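Local structure of nitronate monooxygenase family protein (Pseudomonas aeruginosa, 4QIT) at residues V180-G183 / I184-G188; Q330-G333 / Q334-L338. The protein uses flavin mononucleotide and molecular oxygen to catalyse the oxidative denitrification of alkyl nitronates, with propionate 3-nitronate as its best substrate. The protein carries 1 engineered substitution. One frame throughout, in Å; residues are numbered along the deposited sequence.

Contact 1 of 2, residues V180-G183 / I184-G188; sequences VAQG and IEAGG. With FMN (flavin mononucleotide), chain C; NIE (nitroethane), chain D.
The side-chain nitrogen of Q182, whose chain packs against A186, is gripped by two acceptors. Q182 NE2 donates to FMN O3' at 3.1 Å, nearly straight at 163°, and also bonds to the backbone O of S189, the residue after G188. Q182 OE1 accepts from G191 N, and with both ends of the amide engaged its rotation is fixed. The reach follows from the torsions: CG lies anti to the backbone N (chi1 -171°) and the chain stays extended beyond it. On the way, Q182 CG passes 3.4 Å from A186 CB, so the methyl sits against the aliphatic part of the glutamine.

A type I beta turn from G183 to A186 puts that methyl in place. It is closed by A186 N donating to G183 O at 3.0 Å; the N-H points almost straight at the oxygen (167°), although the donor stands well above the carbonyl plane. The second corner, E185, directs OE1 away to T204 N.

Past the turn the backbone itself meets the ligands. G187 N donates to FMN O5' over a longer 3.3 Å, and G187 O lies 3.2 Å from FMN C9. G188 CA comes within 3.3 Å of NIE O4, a contact that leaves little room for a side chain, and its positive phi also suits glycine. The chemistry implies a neutral grip: an amide fixed at both ends holds the ribityl hydroxyl, a backbone N-H holds the phosphate ester oxygen, and bare glycine backbone lets flavin and nitroethane approach closely.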
ATOM      1  N   VAL A 180      -0.106 -12.177  11.880  1.00 10.27           N
ATOM      2  CA  VAL A 180       0.296 -12.092  10.477  1.00 10.25           C
ATOM      3  C   VAL A 180      -0.124 -10.720   9.976  1.00 10.62           C
ATOM      4  O   VAL A 180      -1.315 -10.430   9.818  1.00 11.93           O
ATOM      5  CB  VAL A 180      -0.350 -13.185   9.628  1.00  9.79           C
ATOM      6  CG1 VAL A 180       0.080 -13.042   8.173  1.00 13.00           C
ATOM      7  CG2 VAL A 180       0.016 -14.578  10.164  1.00 11.32           C
ATOM      8  N   ALA A 181       0.863  -9.865   9.758  1.00  8.28           N
ATOM      9  CA  ALA A 181       0.627  -8.491   9.351  1.00  9.44           C
ATOM     10  C   ALA A 181       0.437  -8.457   7.848  1.00  9.55           C
ATOM     11  O   ALA A 181       1.413  -8.566   7.101  1.00  9.31           O
ATOM     12  CB  ALA A 181       1.802  -7.639   9.747  1.00 10.34           C
ATOM     13  N   GLN A 182      -0.805  -8.293   7.406  1.00  7.80           N
ATOM     14  CA  GLN A 182      -1.103  -8.287   5.979  1.00  9.35           C
ATOM     15  C   GLN A 182      -1.153  -6.872   5.426  1.00  7.40           C
ATOM     16  O   GLN A 182      -2.086  -6.104   5.722  1.00  8.08           O
ATOM     17  CB  GLN A 182      -2.426  -8.993   5.703  1.00  9.14           C
ATOM     18  CG  GLN A 182      -2.677  -9.203   4.227  1.00 10.04           C
ATOM     19  CD  GLN A 182      -4.144  -9.467   3.909  1.00 12.53           C
ATOM     20  OE1 GLN A 182      -5.006  -8.674   4.268  1.00 11.96           O
ATOM     21  NE2 GLN A 182      -4.426 -10.574   3.215  1.00 13.30           N
ATOM     22  N   GLY A 183      -0.173  -6.546   4.592  1.00  7.22           N
ATOM     23  CA  GLY A 183      -0.111  -5.242   3.952  1.00  7.58           C
ATOM     24  C   GLY A 183      -1.030  -5.174   2.742  1.00  7.43           C
ATOM     25  O   GLY A 183      -1.513  -6.206   2.237  1.00  7.93           O
ATOM     26  N   ILE A 184      -1.238  -3.948   2.251  1.00  8.32           N
ATOM     27  CA  ILE A 184      -2.107  -3.709   1.105  1.00  9.05           C
ATOM     28  C   ILE A 184      -1.623  -4.470  -0.137  1.00  8.74           C
ATOM     29  O   ILE A 184      -2.423  -4.819  -1.003  1.00  7.82           O
ATOM     30  CB  ILE A 184      -2.272  -2.181   0.813  1.00 10.76           C
ATOM     31  CG1 ILE A 184      -3.518  -1.900  -0.046  1.00 11.62           C
ATOM     32  CG2 ILE A 184      -1.043  -1.626   0.135  1.00 11.64           C
ATOM     33  CD1 ILE A 184      -4.811  -2.402   0.531  1.00 12.67           C
ATOM     34  N   GLU A 185      -0.326  -4.765  -0.185  1.00  8.94           N
ATOM     35  CA  GLU A 185       0.274  -5.512  -1.294  1.00  6.83           C
ATOM     36  C   GLU A 185      -0.305  -6.905  -1.474  1.00  8.49           C
ATOM     37  O   GLU A 185      -0.236  -7.474  -2.570  1.00  8.71           O
ATOM     38  CB  GLU A 185       1.777  -5.686  -1.054  1.00  7.42           C
ATOM     39  CG  GLU A 185       2.638  -4.466  -1.335  1.00 10.27           C
ATOM     40  CD  GLU A 185       2.882  -3.567  -0.136  1.00 12.66           C
ATOM     41  OE1 GLU A 185       2.008  -3.449   0.756  1.00 11.93           O
ATOM     42  OE2 GLU A 185       3.966  -2.943  -0.097  1.00 12.97           O
ATOM     43  N   ALA A 186      -0.825  -7.480  -0.392  1.00  8.21           N
ATOM     44  CA  ALA A 186      -1.159  -8.904  -0.385  1.00  7.11           C
ATOM     45  C   ALA A 186      -2.188  -9.289  -1.416  1.00  8.14           C
ATOM     46  O   ALA A 186      -3.129  -8.533  -1.698  1.00  8.50           O
ATOM     47  CB  ALA A 186      -1.628  -9.339   0.985  1.00  7.90           C
ATOM     48  N   GLY A 187      -2.022 -10.490  -1.957  1.00  7.65           N
ATOM     49  CA  GLY A 187      -3.023 -11.072  -2.825  1.00  8.40           C
ATOM     50  C   GLY A 187      -4.174 -11.706  -2.064  1.00  8.56           C
ATOM     51  O   GLY A 187      -4.067 -12.014  -0.874  1.00 10.80           O
ATOM     52  N   GLY A 188      -5.282 -11.936  -2.759  1.00  8.62           N
ATOM     53  CA  GLY A 188      -6.425 -12.605  -2.153  1.00  9.99           C
ATOM     54  C   GLY A 188      -7.216 -11.692  -1.235  1.00  9.63           C
ATOM     55  O   GLY A 188      -7.129 -10.460  -1.330  1.00  9.07           O
TER
HETATM   56  N1  FMN C 401      -5.358 -15.995   3.331  1.00 26.23           N
HETATM   57  C2  FMN C 401      -6.172 -16.746   4.168  1.00 22.75           C
HETATM   58  O2  FMN C 401      -6.198 -16.485   5.364  1.00 31.43           O
HETATM   59  N3  FMN C 401      -6.926 -17.794   3.689  1.00 21.59           N
HETATM   60  C4  FMN C 401      -6.888 -18.075   2.340  1.00 21.28           C
HETATM   61  O4  FMN C 401      -7.553 -18.991   1.863  1.00 20.96           O
HETATM   62  C4A FMN C 401      -6.087 -17.322   1.501  1.00 27.42           C
HETATM   63  N5  FMN C 401      -6.077 -17.627   0.165  1.00 27.68           N
HETATM   64  C5A FMN C 401      -5.281 -16.921  -0.705  1.00 23.83           C
HETATM   65  C6  FMN C 401      -5.293 -17.277  -2.046  1.00 22.71           C
HETATM   66  C7  FMN C 401      -4.503 -16.608  -2.957  1.00 21.93           C
HETATM   67  C7M FMN C 401      -4.554 -17.068  -4.386  1.00 23.97           C
HETATM   68  C8  FMN C 401      -3.704 -15.547  -2.529  1.00 21.00           C
HETATM   69  C8M FMN C 401      -2.854 -14.797  -3.514  1.00 22.62           C
HETATM   70  C9  FMN C 401      -3.700 -15.188  -1.176  1.00 23.22           C
HETATM   71  C9A FMN C 401      -4.488 -15.878  -0.248  1.00 24.50           C
HETATM   72  N10 FMN C 401      -4.501 -15.550   1.109  1.00 25.57           N
HETATM   73  C10 FMN C 401      -5.311 -16.274   1.981  1.00 24.26           C
HETATM   74  C1' FMN C 401      -3.673 -14.400   1.622  1.00 23.08           C
HETATM   75  C2' FMN C 401      -2.310 -14.825   2.141  1.00 23.73           C
HETATM   76  O2' FMN C 401      -2.460 -15.435   3.398  1.00 23.23           O
HETATM   77  C3' FMN C 401      -1.390 -13.625   2.313  1.00 20.65           C
HETATM   78  O3' FMN C 401      -2.032 -12.554   2.973  1.00 19.08           O
HETATM   79  C4' FMN C 401      -0.996 -13.147   0.934  1.00 18.01           C
HETATM   80  O4' FMN C 401      -0.846 -14.260   0.072  1.00 20.42           O
HETATM   81  C5' FMN C 401       0.337 -12.425   1.033  1.00 17.85           C
HETATM   82  O5' FMN C 401       0.429 -11.693  -0.151  1.00 10.56           O
HETATM   83  P   FMN C 401       1.376 -12.152  -1.344  1.00  7.93           P
HETATM   84  O1P FMN C 401       2.461 -13.049  -0.809  1.00 10.49           O
HETATM   85  O2P FMN C 401       1.894 -10.901  -1.984  1.00  8.78           O
HETATM   86  O3P FMN C 401       0.489 -12.923  -2.265  1.00 10.36           O
HETATM   87  N3  NIE D 402      -8.649 -15.650  -1.035  1.00 29.80           N
HETATM   88  C1  NIE D 402     -10.027 -15.845   0.887  1.00 26.38           C
HETATM   89  C2  NIE D 402      -9.543 -16.531  -0.371  1.00 26.71           C
HETATM   90  O4  NIE D 402      -7.782 -15.078  -0.380  1.00 26.09           O
HETATM   91  O5  NIE D 402      -9.006 -15.154  -2.255  1.00 33.58           O

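Contact 2 of 2, residues Q330-G333 / Q334-L338; sequences QWAG and QGAAL. With FMN (flavin mononucleotide), chain C; NIE (nitroethane), chain D.
Q334 sends its side chain out from the turn it forms with G333: CB and CG leave beside the peptide bond joining the two residues, CG turned next to its own backbone N (chi1 -69°), and beyond CG the chain runs extended and leaves the turn. At the tip the amide is held from both ends by the second subunit: NE2 donates to A201 O of that subunit and OE1 accepts from its G203 N, a two-point clasp across the dimer interface.

The root of this side chain is a type I beta turn from G333 to A336. A336 N closes it on G333 O at 3.0 Å, bent to 137°, with the donor well above the carbonyl plane. The methyls of A332 and A336 touch, CB to CB at 4.0 Å, and the chain continues into a short 3-10 segment that runs to L338.

The other end of the piece faces the ligands. W331 CB lies 3.3 Å from the flavin methyl FMN C7M, which sits at the edge of the indole and in its plane. NIE O5 instead lies over one face, modelled only 2.7 Å from W331 NE1, too close for a contact above a ring, so the detail is doubtful. G333 CA passes 3.7 Å from the phosphate oxygen FMN O2P, while G333 N bonds to T246 OG1, itself a partner of FMN. Together these contacts are those of a loop bordering the FMN and nitroethane site of a TIM-barrel nitronate monooxygenase, where the nitronate substrate probably binds, its tryptophan beside the nitroethane and its glycine beside the phosphate.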
ATOM      1  N   GLN A 330      -8.330 -15.110  -9.995  1.00  8.72           N
ATOM      2  CA  GLN A 330      -6.895 -15.253 -10.195  1.00  8.91           C
ATOM      3  C   GLN A 330      -6.191 -14.303  -9.249  1.00  9.76           C
ATOM      4  O   GLN A 330      -5.711 -13.238  -9.637  1.00  9.81           O
ATOM      5  CB  GLN A 330      -6.545 -15.008 -11.672  1.00  8.03           C
ATOM      6  CG  GLN A 330      -7.147 -16.113 -12.569  1.00 10.08           C
ATOM      7  CD  GLN A 330      -7.169 -15.771 -14.045  1.00 11.26           C
ATOM      8  OE1 GLN A 330      -7.080 -14.611 -14.436  1.00 12.13           O
ATOM      9  NE2 GLN A 330      -7.308 -16.800 -14.882  1.00 10.27           N
ATOM     10  N   TRP A 331      -6.166 -14.691  -7.980  1.00  8.52           N
ATOM     11  CA  TRP A 331      -5.611 -13.828  -6.947  1.00  9.71           C
ATOM     12  C   TRP A 331      -4.090 -13.665  -7.090  1.00  9.57           C
ATOM     13  O   TRP A 331      -3.375 -14.595  -7.451  1.00  8.99           O
ATOM     14  CB  TRP A 331      -5.950 -14.376  -5.567  1.00 10.77           C
ATOM     15  CG  TRP A 331      -7.411 -14.696  -5.346  1.00 12.79           C
ATOM     16  CD1 TRP A 331      -7.937 -15.909  -5.005  1.00 22.79           C
ATOM     17  CD2 TRP A 331      -8.518 -13.791  -5.459  1.00 12.95           C
ATOM     18  NE1 TRP A 331      -9.309 -15.811  -4.888  1.00 20.72           N
ATOM     19  CE2 TRP A 331      -9.684 -14.534  -5.160  1.00 19.68           C
ATOM     20  CE3 TRP A 331      -8.634 -12.443  -5.784  1.00 16.21           C
ATOM     21  CZ2 TRP A 331     -10.954 -13.944  -5.173  1.00 16.80           C
ATOM     22  CZ3 TRP A 331      -9.903 -11.868  -5.804  1.00 17.89           C
ATOM     23  CH2 TRP A 331     -11.039 -12.619  -5.494  1.00 17.98           C
ATOM     24  N   ALA A 332      -3.604 -12.465  -6.792  1.00  9.21           N
ATOM     25  CA  ALA A 332      -2.190 -12.151  -6.906  1.00  8.90           C
ATOM     26  C   ALA A 332      -1.893 -10.868  -6.146  1.00  8.03           C
ATOM     27  O   ALA A 332      -2.703  -9.944  -6.157  1.00  8.69           O
ATOM     28  CB  ALA A 332      -1.791 -12.005  -8.377  1.00  9.40           C
ATOM     29  N   GLY A 333      -0.731 -10.832  -5.494  1.00  7.40           N
ATOM     30  CA  GLY A 333      -0.259  -9.656  -4.777  1.00  7.36           C
ATOM     31  C   GLY A 333       0.467  -8.678  -5.686  1.00  7.17           C
ATOM     32  O   GLY A 333       0.694  -8.954  -6.875  1.00  7.58           O
ATOM     33  N   GLN A 334       0.875  -7.550  -5.119  1.00  6.31           N
ATOM     34  CA  GLN A 334       1.464  -6.481  -5.920  1.00  6.13           C
ATOM     35  C   GLN A 334       2.891  -6.796  -6.373  1.00  7.10           C
ATOM     36  O   GLN A 334       3.457  -6.052  -7.170  1.00  9.72           O
ATOM     37  CB  GLN A 334       1.381  -5.141  -5.184  1.00  6.70           C
ATOM     38  CG  GLN A 334      -0.048  -4.614  -5.063  1.00  6.50           C
ATOM     39  CD  GLN A 334      -0.115  -3.267  -4.370  1.00  8.01           C
ATOM     40  OE1 GLN A 334       0.717  -2.954  -3.523  1.00  8.20           O
ATOM     41  NE2 GLN A 334      -1.098  -2.447  -4.752  1.00  7.57           N
ATOM     42  N   GLY A 335       3.459  -7.900  -5.899  1.00  7.93           N
ATOM     43  CA  GLY A 335       4.734  -8.379  -6.417  1.00  8.48           C
ATOM     44  C   GLY A 335       4.590  -9.413  -7.521  1.00  7.83           C
ATOM     45  O   GLY A 335       5.571 -10.090  -7.853  1.00  8.69           O
ATOM     46  N   ALA A 336       3.390  -9.515  -8.089  1.00  7.68           N
ATOM     47  CA  ALA A 336       3.080 -10.539  -9.093  1.00  8.97           C
ATOM     48  C   ALA A 336       4.077 -10.642 -10.242  1.00 10.25           C
ATOM     49  O   ALA A 336       4.404 -11.758 -10.671  1.00  9.70           O
ATOM     50  CB  ALA A 336       1.675 -10.348  -9.644  1.00 10.99           C
ATOM     51  N   ALA A 337       4.580  -9.504 -10.721  1.00  9.75           N
ATOM     52  CA  ALA A 337       5.502  -9.528 -11.863  1.00 10.16           C
ATOM     53  C   ALA A 337       6.821 -10.218 -11.541  1.00 11.38           C
ATOM     54  O   ALA A 337       7.597 -10.551 -12.452  1.00 14.86           O
ATOM     55  CB  ALA A 337       5.752  -8.117 -12.392  1.00 13.48           C
ATOM     56  N   LEU A 338       7.073 -10.462 -10.261  1.00  9.52           N
ATOM     57  CA  LEU A 338       8.301 -11.133  -9.839  1.00 10.07           C
ATOM     58  C   LEU A 338       8.098 -12.632  -9.588  1.00 10.52           C
ATOM     59  O   LEU A 338       8.994 -13.311  -9.061  1.00 11.56           O
ATOM     60  CB  LEU A 338       8.858 -10.470  -8.584  1.00 11.52           C
ATOM     61  CG  LEU A 338       9.028  -8.954  -8.690  1.00 14.36           C
ATOM     62  CD1 LEU A 338       9.443  -8.379  -7.335  1.00 15.29           C
ATOM     63  CD2 LEU A 338      10.025  -8.607  -9.772  1.00 17.33           C
TER
HETATM   64  N1  FMN C 401      -5.358 -15.995   3.331  1.00 26.23           N
HETATM   65  C2  FMN C 401      -6.172 -16.746   4.168  1.00 22.75           C
HETATM   66  O2  FMN C 401      -6.198 -16.485   5.364  1.00 31.43           O
HETATM   67  N3  FMN C 401      -6.926 -17.794   3.689  1.00 21.59           N
HETATM   68  C4  FMN C 401      -6.888 -18.075   2.340  1.00 21.28           C
HETATM   69  O4  FMN C 401      -7.553 -18.991   1.863  1.00 20.96           O
HETATM   70  C4A FMN C 401      -6.087 -17.322   1.501  1.00 27.42           C
HETATM   71  N5  FMN C 401      -6.077 -17.627   0.165  1.00 27.68           N
HETATM   72  C5A FMN C 401      -5.281 -16.921  -0.705  1.00 23.83           C
HETATM   73  C6  FMN C 401      -5.293 -17.277  -2.046  1.00 22.71           C
HETATM   74  C7  FMN C 401      -4.503 -16.608  -2.957  1.00 21.93           C
HETATM   75  C7M FMN C 401      -4.554 -17.068  -4.386  1.00 23.97           C
HETATM   76  C8  FMN C 401      -3.704 -15.547  -2.529  1.00 21.00           C
HETATM   77  C8M FMN C 401      -2.854 -14.797  -3.514  1.00 22.62           C
HETATM   78  C9  FMN C 401      -3.700 -15.188  -1.176  1.00 23.22           C
HETATM   79  C9A FMN C 401      -4.488 -15.878  -0.248  1.00 24.50           C
HETATM   80  N10 FMN C 401      -4.501 -15.550   1.109  1.00 25.57           N
HETATM   81  C10 FMN C 401      -5.311 -16.274   1.981  1.00 24.26           C
HETATM   82  C1' FMN C 401      -3.673 -14.400   1.622  1.00 23.08           C
HETATM   83  C2' FMN C 401      -2.310 -14.825   2.141  1.00 23.73           C
HETATM   84  O2' FMN C 401      -2.460 -15.435   3.398  1.00 23.23           O
HETATM   85  C3' FMN C 401      -1.390 -13.625   2.313  1.00 20.65           C
HETATM   86  O3' FMN C 401      -2.032 -12.554   2.973  1.00 19.08           O
HETATM   87  C4' FMN C 401      -0.996 -13.147   0.934  1.00 18.01           C
HETATM   88  O4' FMN C 401      -0.846 -14.260   0.072  1.00 20.42           O
HETATM   89  C5' FMN C 401       0.337 -12.425   1.033  1.00 17.85           C
HETATM   90  O5' FMN C 401       0.429 -11.693  -0.151  1.00 10.56           O
HETATM   91  P   FMN C 401       1.376 -12.152  -1.344  1.00  7.93           P
HETATM   92  O1P FMN C 401       2.461 -13.049  -0.809  1.00 10.49           O
HETATM   93  O2P FMN C 401       1.894 -10.901  -1.984  1.00  8.78           O
HETATM   94  O3P FMN C 401       0.489 -12.923  -2.265  1.00 10.36           O
HETATM   95  N3  NIE D 402      -8.649 -15.650  -1.035  1.00 29.80           N
HETATM   96  C1  NIE D 402     -10.027 -15.845   0.887  1.00 26.38           C
HETATM   97  C2  NIE D 402      -9.543 -16.531  -0.371  1.00 26.71           C
HETATM   98  O4  NIE D 402      -7.782 -15.078  -0.380  1.00 26.09           O
HETATM   99  O5  NIE D 402      -9.006 -15.154  -2.255  1.00 33.58           O

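Overall arrangement
Contact 1 comes first along the chain, where strand 178-182 of the parallel barrel sheet gives way to the loop before strand 188-189; contact 2 follows much later, between helices 307-320 and 344-355. Their centres nevertheless lie about 11 Å apart. The two loops touch directly: E185 O and Q334 N are 2.8 Å apart, a probable hydrogen bond between the turns, and G188 N packs 3.8 Å from W331 CB. R284, on strand 283-285, joins them further, bonding to I184 O and to the backbone of A332. Both contacts meet FMN, nitroethane and the second subunit, so distant parts of the sequence build one active site close to the dimer interface.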